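Succinate dehydrogenase subunit C (Mycolicibacterium smegmatis MC2 51, PDB 6LUM) probably serves as a membrane-anchor subunit of succinate dehydrogenase, holding haem and helping to pass electrons from succinate oxidation toward quinone. Local coordinates at residues Leu32-Gly37 with Phe86-Gly91; Asp24-Ser29 with Gln107-Leu111. One frame throughout, in Å; residues are numbered along the deposited sequence.

Both contacts use helix 25-52: interaction 2 joins its first turn to the start of helix 107-136, and interaction 1 packs its next turns against helix 71-99. Their centres lie about 12 Å apart, with interaction 1 nested inside the chain loop that interaction 2 closes. They meet directly where Asn90 OD1 approaches Ser29 CB at 3.7 Å, while Asn90 also lies near Leu111. The haem belongs to interaction 1, where His33 and His87 stack beside it; in interaction 2 the side chain of Ser29 stays about 10 Å from a haem, and that of Leu111 about 7 Å from a bound phosphatidylethanolamine.

Interaction 1 (Leu32-Gly37 with Phe86-Gly91); sequences LHRITG and FHALNG. With HEM (protoporphyrin IX containing Fe), chain B.
His33 and His87 mark the crossing of these two helical segments, their CA atoms 5.7 Å apart. The local axes approach to 9.5 Å and run nearer antiparallel than parallel, with 137° between their N-to-C directions. The two imidazoles stack face to face, centroids 4.0 Å apart and planes within 10° of each other, so that each ring sets a nitrogen, NE2, over the middle of the other. His33 reaches this position with CG anti to its backbone N (chi1 -154°), which also brings an edge of its ring beside the haem, CE1 lying 3.4 Å from HEM C4D. Arg34, its CB pointing away from the other helix, bends to give a weak hydrogen bond of 3.4 Å from NE to propionate oxygen HEM O1A, in the guanidinium plane. Thr36 OG1 sits at the edge of the His87 ring. Leu32 lays CB against Phe86 CE2 at 3.5 Å, and Phe86 in turn packs on Phe118 of helix 107-136. Losing the imidazole of His33 to an alanine here would probably open a gap beside the haem and leave the His87 ring without its stacking partner. His87 points its ring edge at the iron, although the modelled nearest atom, CE1, leaves the ligating atom doubtful. Histidine held at haem between transmembrane helices is consistent with the haem site of a succinate dehydrogenase membrane anchor.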
loop_
_atom_site.group_PDB
_atom_site.type_symbol
_atom_site.label_atom_id
_atom_site.label_comp_id
_atom_site.label_asym_id
_atom_site.label_seq_id
_atom_site.Cartn_x
_atom_site.Cartn_y
_atom_site.Cartn_z
ATOM N N LEU F 32 18.580 26.521 -29.291
ATOM C CA LEU F 32 19.978 26.791 -29.612
ATOM C C LEU F 32 20.927 26.040 -28.692
ATOM O O LEU F 32 21.955 25.533 -29.140
ATOM C CB LEU F 32 20.265 28.281 -29.534
ATOM C CG LEU F 32 19.860 29.145 -30.706
ATOM C CD1 LEU F 32 19.958 30.587 -30.316
ATOM C CD2 LEU F 32 20.831 28.858 -31.810
ATOM N N HIS F 33 20.630 26.004 -27.398
ATOM C CA HIS F 33 21.451 25.254 -26.459
ATOM C C HIS F 33 21.593 23.810 -26.902
ATOM O O HIS F 33 22.700 23.273 -26.967
ATOM C CB HIS F 33 20.819 25.334 -25.075
ATOM C CG HIS F 33 21.781 25.170 -23.947
ATOM N ND1 HIS F 33 21.765 24.078 -23.114
ATOM C CD2 HIS F 33 22.768 25.972 -23.497
ATOM C CE1 HIS F 33 22.712 24.207 -22.208
ATOM N NE2 HIS F 33 23.337 25.347 -22.418
ATOM N N ARG F 34 20.476 23.171 -27.225
ATOM C CA ARG F 34 20.499 21.772 -27.631
ATOM C C ARG F 34 21.305 21.576 -28.908
ATOM O O ARG F 34 22.132 20.658 -29.002
ATOM C CB ARG F 34 19.063 21.289 -27.801
ATOM C CG ARG F 34 18.886 19.995 -28.528
ATOM C CD ARG F 34 17.507 19.436 -28.288
ATOM N NE ARG F 34 17.324 19.042 -26.900
ATOM C CZ ARG F 34 16.372 18.224 -26.477
ATOM N NH1 ARG F 34 15.517 17.714 -27.337
ATOM N NH2 ARG F 34 16.276 17.918 -25.198
ATOM N N ILE F 35 21.100 22.451 -29.891
ATOM C CA ILE F 35 21.775 22.310 -31.176
ATOM C C ILE F 35 23.279 22.489 -31.024
ATOM O O ILE F 35 24.070 21.696 -31.546
ATOM C CB ILE F 35 21.185 23.307 -32.184
ATOM C CG1 ILE F 35 19.859 22.782 -32.719
ATOM C CG2 ILE F 35 22.157 23.583 -33.292
ATOM C CD1 ILE F 35 19.021 23.831 -33.361
ATOM N N THR F 36 23.703 23.530 -30.307
ATOM C CA THR F 36 25.128 23.782 -30.137
ATOM C C THR F 36 25.793 22.701 -29.295
ATOM O O THR F 36 26.942 22.329 -29.553
ATOM C CB THR F 36 25.344 25.155 -29.519
ATOM O OG1 THR F 36 24.542 25.276 -28.350
ATOM C CG2 THR F 36 24.925 26.223 -30.469
ATOM N N GLY F 37 25.093 22.166 -28.300
ATOM C CA GLY F 37 25.661 21.074 -27.536
ATOM C C GLY F 37 25.922 19.853 -28.387
ATOM O O GLY F 37 26.998 19.255 -28.325
ATOM N N PHE F 86 28.339 30.432 -27.002
ATOM C CA PHE F 86 26.926 30.537 -26.661
ATOM C C PHE F 86 26.517 29.457 -25.678
ATOM O O PHE F 86 25.766 29.722 -24.738
ATOM C CB PHE F 86 26.041 30.458 -27.899
ATOM C CG PHE F 86 24.576 30.484 -27.568
ATOM C CD1 PHE F 86 23.934 31.676 -27.311
ATOM C CD2 PHE F 86 23.856 29.319 -27.455
ATOM C CE1 PHE F 86 22.609 31.694 -26.979
ATOM C CE2 PHE F 86 22.534 29.345 -27.119
ATOM C CZ PHE F 86 21.913 30.530 -26.885
ATOM N N HIS F 87 26.969 28.225 -25.895
ATOM C CA HIS F 87 26.631 27.152 -24.973
ATOM C C HIS F 87 27.112 27.460 -23.566
ATOM O O HIS F 87 26.387 27.240 -22.599
ATOM C CB HIS F 87 27.224 25.847 -25.464
ATOM C CG HIS F 87 26.423 24.653 -25.094
ATOM N ND1 HIS F 87 26.632 23.951 -23.935
ATOM C CD2 HIS F 87 25.408 24.035 -25.729
ATOM C CE1 HIS F 87 25.778 22.951 -23.872
ATOM N NE2 HIS F 87 25.023 22.981 -24.948
ATOM N N ALA F 88 28.322 27.996 -23.430
ATOM C CA ALA F 88 28.844 28.304 -22.106
ATOM C C ALA F 88 28.024 29.385 -21.424
ATOM O O ALA F 88 27.650 29.250 -20.253
ATOM C CB ALA F 88 30.301 28.726 -22.213
ATOM N N LEU F 89 27.722 30.466 -22.143
ATOM C CA LEU F 89 26.961 31.561 -21.545
ATOM C C LEU F 89 25.549 31.126 -21.157
ATOM O O LEU F 89 25.085 31.382 -20.036
ATOM C CB LEU F 89 26.916 32.735 -22.512
ATOM C CG LEU F 89 28.256 33.383 -22.812
ATOM C CD1 LEU F 89 28.094 34.357 -23.939
ATOM C CD2 LEU F 89 28.769 34.084 -21.588
ATOM N N ASN F 90 24.844 30.465 -22.072
ATOM C CA ASN F 90 23.497 30.021 -21.749
ATOM C C ASN F 90 23.488 28.955 -20.665
ATOM O O ASN F 90 22.530 28.874 -19.894
ATOM C CB ASN F 90 22.799 29.496 -22.986
ATOM C CG ASN F 90 21.317 29.584 -22.872
ATOM O OD1 ASN F 90 20.741 30.638 -23.077
ATOM N ND2 ASN F 90 20.685 28.486 -22.517
ATOM N N GLY F 91 24.523 28.124 -20.580
ATOM C CA GLY F 91 24.584 27.176 -19.494
ATOM C C GLY F 91 24.797 27.849 -18.165
ATOM O O GLY F 91 24.296 27.380 -17.148
HETATM C CHA HEM B . 23.578 20.502 -21.719
HETATM C CHB HEM B . 27.119 19.059 -24.605
HETATM C CHC HEM B . 29.836 22.495 -22.633
HETATM C CHD HEM B . 26.399 23.780 -19.548
HETATM C C1A HEM B . 24.258 19.895 -22.739
HETATM C C2A HEM B . 23.698 19.044 -23.757
HETATM C C3A HEM B . 24.676 18.649 -24.546
HETATM C C4A HEM B . 25.887 19.229 -24.060
HETATM C CMA HEM B . 24.568 17.732 -25.769
HETATM C CAA HEM B . 22.225 18.661 -23.912
HETATM C CBA HEM B . 21.412 19.879 -24.290
HETATM C CGA HEM B . 19.979 19.577 -23.996
HETATM O O1A HEM B . 19.114 20.392 -24.364
HETATM O O2A HEM B . 19.705 18.524 -23.384
HETATM C C1B HEM B . 28.181 19.816 -24.234
HETATM C C2B HEM B . 29.536 19.560 -24.599
HETATM C C3B HEM B . 30.258 20.534 -24.047
HETATM C C4B HEM B . 29.399 21.395 -23.317
HETATM C CMB HEM B . 29.960 18.374 -25.483
HETATM C CAB HEM B . 31.757 20.806 -24.061
HETATM C CBB HEM B . 32.584 19.845 -24.419
HETATM C C1C HEM B . 29.148 23.163 -21.663
HETATM C C2C HEM B . 29.632 24.298 -20.948
HETATM C C3C HEM B . 28.705 24.666 -20.087
HETATM C C4C HEM B . 27.580 23.777 -20.235
HETATM C CMC HEM B . 30.995 24.968 -21.153
HETATM C CAC HEM B . 28.875 25.861 -19.145
HETATM C CBC HEM B . 28.036 26.118 -18.148
HETATM C C1D HEM B . 25.358 22.933 -19.817
HETATM C C2D HEM B . 24.175 22.744 -19.020
HETATM C C3D HEM B . 23.423 21.845 -19.629
HETATM C C4D HEM B . 24.074 21.424 -20.830
HETATM C CMD HEM B . 23.839 23.448 -17.697
HETATM C CAD HEM B . 22.071 21.324 -19.157
HETATM C CBD HEM B . 21.028 21.970 -20.041
HETATM C CGD HEM B . 19.690 21.497 -19.593
HETATM O O1D HEM B . 19.662 20.536 -18.790
HETATM O O2D HEM B . 18.674 22.082 -20.036
HETATM N NA HEM B . 25.608 19.994 -22.955
HETATM N NB HEM B . 28.117 20.936 -23.443
HETATM N NC HEM B . 27.890 22.866 -21.213
HETATM N ND HEM B . 25.267 22.104 -20.916
HETATM FE FE HEM B . 26.754 21.419 -22.080
#

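Interaction 2 (Asp24-Ser29 with Gln107-Leu111); sequences DPGMWS and QRQML
Asp24 and Arg108 meet from opposite directions, the carboxylate and guanidinium planes nearly perpendicular at 81°. One nitrogen carries the salt bridge: Arg108 NH2 lies 2.8 Å from Asp24 OD1. The arginine gets there with its chain extended from CG to NE, and one face of its guanidinium then rests over Pro25, whose CD lies 4.0 Å from NH2. The other carboxylate oxygen serves two donors. Gln107 NE2 gives a hydrogen bond of 3.2 Å to Asp24 OD2, arriving nearly end-on to the C-O bond, while its amide plane is turned well away from that of the carboxylate. Gly26 N bonds to the same OD2 at 3.1 Å, on the anti side and somewhat out of the carboxylate plane. Because CG of Asp24 stands anti to its own backbone N (chi1 -153°), the carboxylate folds over the first turn and can cap it while still facing the neighbouring helix. With both oxygens engaged, the group is gripped against rotation, and the nearby arginine and helix N-terminus would probably favour its charged form. Further along, the contact turns apolar. Leu111 brings CD2 to 3.9 Å from Pro25 CB and sets CD1 against the hydroxyl of Ser29, whose OG donates to Pro25 O at 3.1 Å, an acceptor shared with Ser29 N. Outside the pair, Asp24 N bonds to Asn235 of subunit B, and Glu238 of that subunit packs on both Asp24 and Arg108. The N-to-C directions of segments 25-29 and 107-111 lie 50° apart. Asp24 is thus a classical helix N-cap that also ties the start of helix 25-52 to the start of helix 107-136, at the end of the transmembrane bundle that meets subunit B.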
loop_
_atom_site.group_PDB
_atom_site.type_symbol
_atom_site.label_atom_id
_atom_site.label_comp_id
_atom_site.label_asym_id
_atom_site.label_seq_id
_atom_site.Cartn_x
_atom_site.Cartn_y
_atom_site.Cartn_z
ATOM N N ASP F 24 7.909 31.751 -25.788
ATOM C CA ASP F 24 8.852 32.545 -25.025
ATOM C C ASP F 24 10.193 32.646 -25.752
ATOM O O ASP F 24 10.465 31.879 -26.676
ATOM C CB ASP F 24 9.039 31.908 -23.658
ATOM C CG ASP F 24 9.433 32.892 -22.609
ATOM O OD1 ASP F 24 8.574 33.682 -22.188
ATOM O OD2 ASP F 24 10.605 32.877 -22.190
ATOM N N PRO F 25 11.045 33.609 -25.376
ATOM C CA PRO F 25 12.432 33.583 -25.866
ATOM C C PRO F 25 13.301 32.528 -25.198
ATOM O O PRO F 25 14.305 32.109 -25.788
ATOM C CB PRO F 25 12.935 34.996 -25.558
ATOM C CG PRO F 25 12.049 35.490 -24.499
ATOM C CD PRO F 25 10.715 34.921 -24.805
ATOM N N GLY F 26 12.962 32.093 -23.989
ATOM C CA GLY F 26 13.648 30.967 -23.397
ATOM C C GLY F 26 13.506 29.699 -24.199
ATOM O O GLY F 26 14.371 28.827 -24.118
ATOM N N MET F 27 12.454 29.588 -25.003
ATOM C CA MET F 27 12.292 28.423 -25.859
ATOM C C MET F 27 13.339 28.397 -26.961
ATOM O O MET F 27 13.933 27.351 -27.245
ATOM C CB MET F 27 10.888 28.424 -26.439
ATOM C CG MET F 27 10.538 27.246 -27.287
ATOM S SD MET F 27 9.271 27.725 -28.459
ATOM C CE MET F 27 8.646 26.124 -28.900
ATOM N N TRP F 28 13.595 29.542 -27.582
ATOM C CA TRP F 28 14.628 29.607 -28.601
ATOM C C TRP F 28 16.014 29.485 -27.998
ATOM O O TRP F 28 16.904 28.888 -28.611
ATOM C CB TRP F 28 14.473 30.896 -29.389
ATOM C CG TRP F 28 13.102 31.025 -29.931
ATOM C CD1 TRP F 28 12.198 31.987 -29.640
ATOM C CD2 TRP F 28 12.462 30.135 -30.843
ATOM N NE1 TRP F 28 11.033 31.763 -30.318
ATOM C CE2 TRP F 28 11.172 30.628 -31.066
ATOM C CE3 TRP F 28 12.858 28.969 -31.499
ATOM C CZ2 TRP F 28 10.277 30.000 -31.914
ATOM C CZ3 TRP F 28 11.972 28.349 -32.335
ATOM C CH2 TRP F 28 10.697 28.861 -32.538
ATOM N N SER F 29 16.219 30.022 -26.798
ATOM C CA SER F 29 17.461 29.745 -26.087
ATOM C C SER F 29 17.663 28.256 -25.886
ATOM O O SER F 29 18.766 27.749 -26.074
ATOM C CB SER F 29 17.474 30.447 -24.746
ATOM O OG SER F 29 17.255 31.814 -24.934
ATOM N N GLN F 107 15.077 35.659 -15.489
ATOM C CA GLN F 107 15.355 34.862 -16.676
ATOM C C GLN F 107 15.657 35.742 -17.885
ATOM O O GLN F 107 16.707 35.603 -18.522
ATOM C CB GLN F 107 14.161 33.950 -16.932
ATOM C CG GLN F 107 14.142 33.253 -18.248
ATOM C CD GLN F 107 13.034 33.742 -19.131
ATOM O OE1 GLN F 107 12.027 34.244 -18.650
ATOM N NE2 GLN F 107 13.201 33.587 -20.433
ATOM N N ARG F 108 14.758 36.670 -18.209
ATOM C CA ARG F 108 14.950 37.477 -19.408
ATOM C C ARG F 108 16.063 38.495 -19.234
ATOM O O ARG F 108 16.731 38.855 -20.209
ATOM C CB ARG F 108 13.659 38.186 -19.782
ATOM C CG ARG F 108 12.616 37.300 -20.397
ATOM C CD ARG F 108 11.336 38.064 -20.570
ATOM N NE ARG F 108 10.204 37.187 -20.817
ATOM C CZ ARG F 108 9.365 37.335 -21.831
ATOM N NH1 ARG F 108 9.537 38.327 -22.691
ATOM N NH2 ARG F 108 8.355 36.492 -21.984
ATOM N N GLN F 109 16.275 38.982 -18.011
ATOM C CA GLN F 109 17.423 39.840 -17.758
ATOM C C GLN F 109 18.722 39.115 -18.066
ATOM O O GLN F 109 19.567 39.625 -18.808
ATOM C CB GLN F 109 17.409 40.322 -16.313
ATOM C CG GLN F 109 16.578 41.551 -16.101
ATOM C CD GLN F 109 15.105 41.264 -16.085
ATOM O OE1 GLN F 109 14.383 41.627 -17.009
ATOM N NE2 GLN F 109 14.636 40.642 -15.014
ATOM N N MET F 110 18.900 37.922 -17.495
ATOM C CA MET F 110 20.077 37.121 -17.807
ATOM C C MET F 110 20.198 36.886 -19.299
ATOM O O MET F 110 21.303 36.884 -19.846
ATOM C CB MET F 110 20.016 35.781 -17.090
ATOM C CG MET F 110 20.005 35.828 -15.597
ATOM S SD MET F 110 20.056 34.153 -14.970
ATOM C CE MET F 110 19.192 34.333 -13.431
ATOM N N LEU F 111 19.077 36.668 -19.974
ATOM C CA LEU F 111 19.127 36.373 -21.398
ATOM C C LEU F 111 19.647 37.568 -22.192
ATOM O O LEU F 111 20.488 37.418 -23.085
ATOM C CB LEU F 111 17.744 35.944 -21.867
ATOM C CG LEU F 111 17.559 35.390 -23.263
ATOM C CD1 LEU F 111 18.454 34.207 -23.427
ATOM C CD2 LEU F 111 16.128 34.972 -23.393
#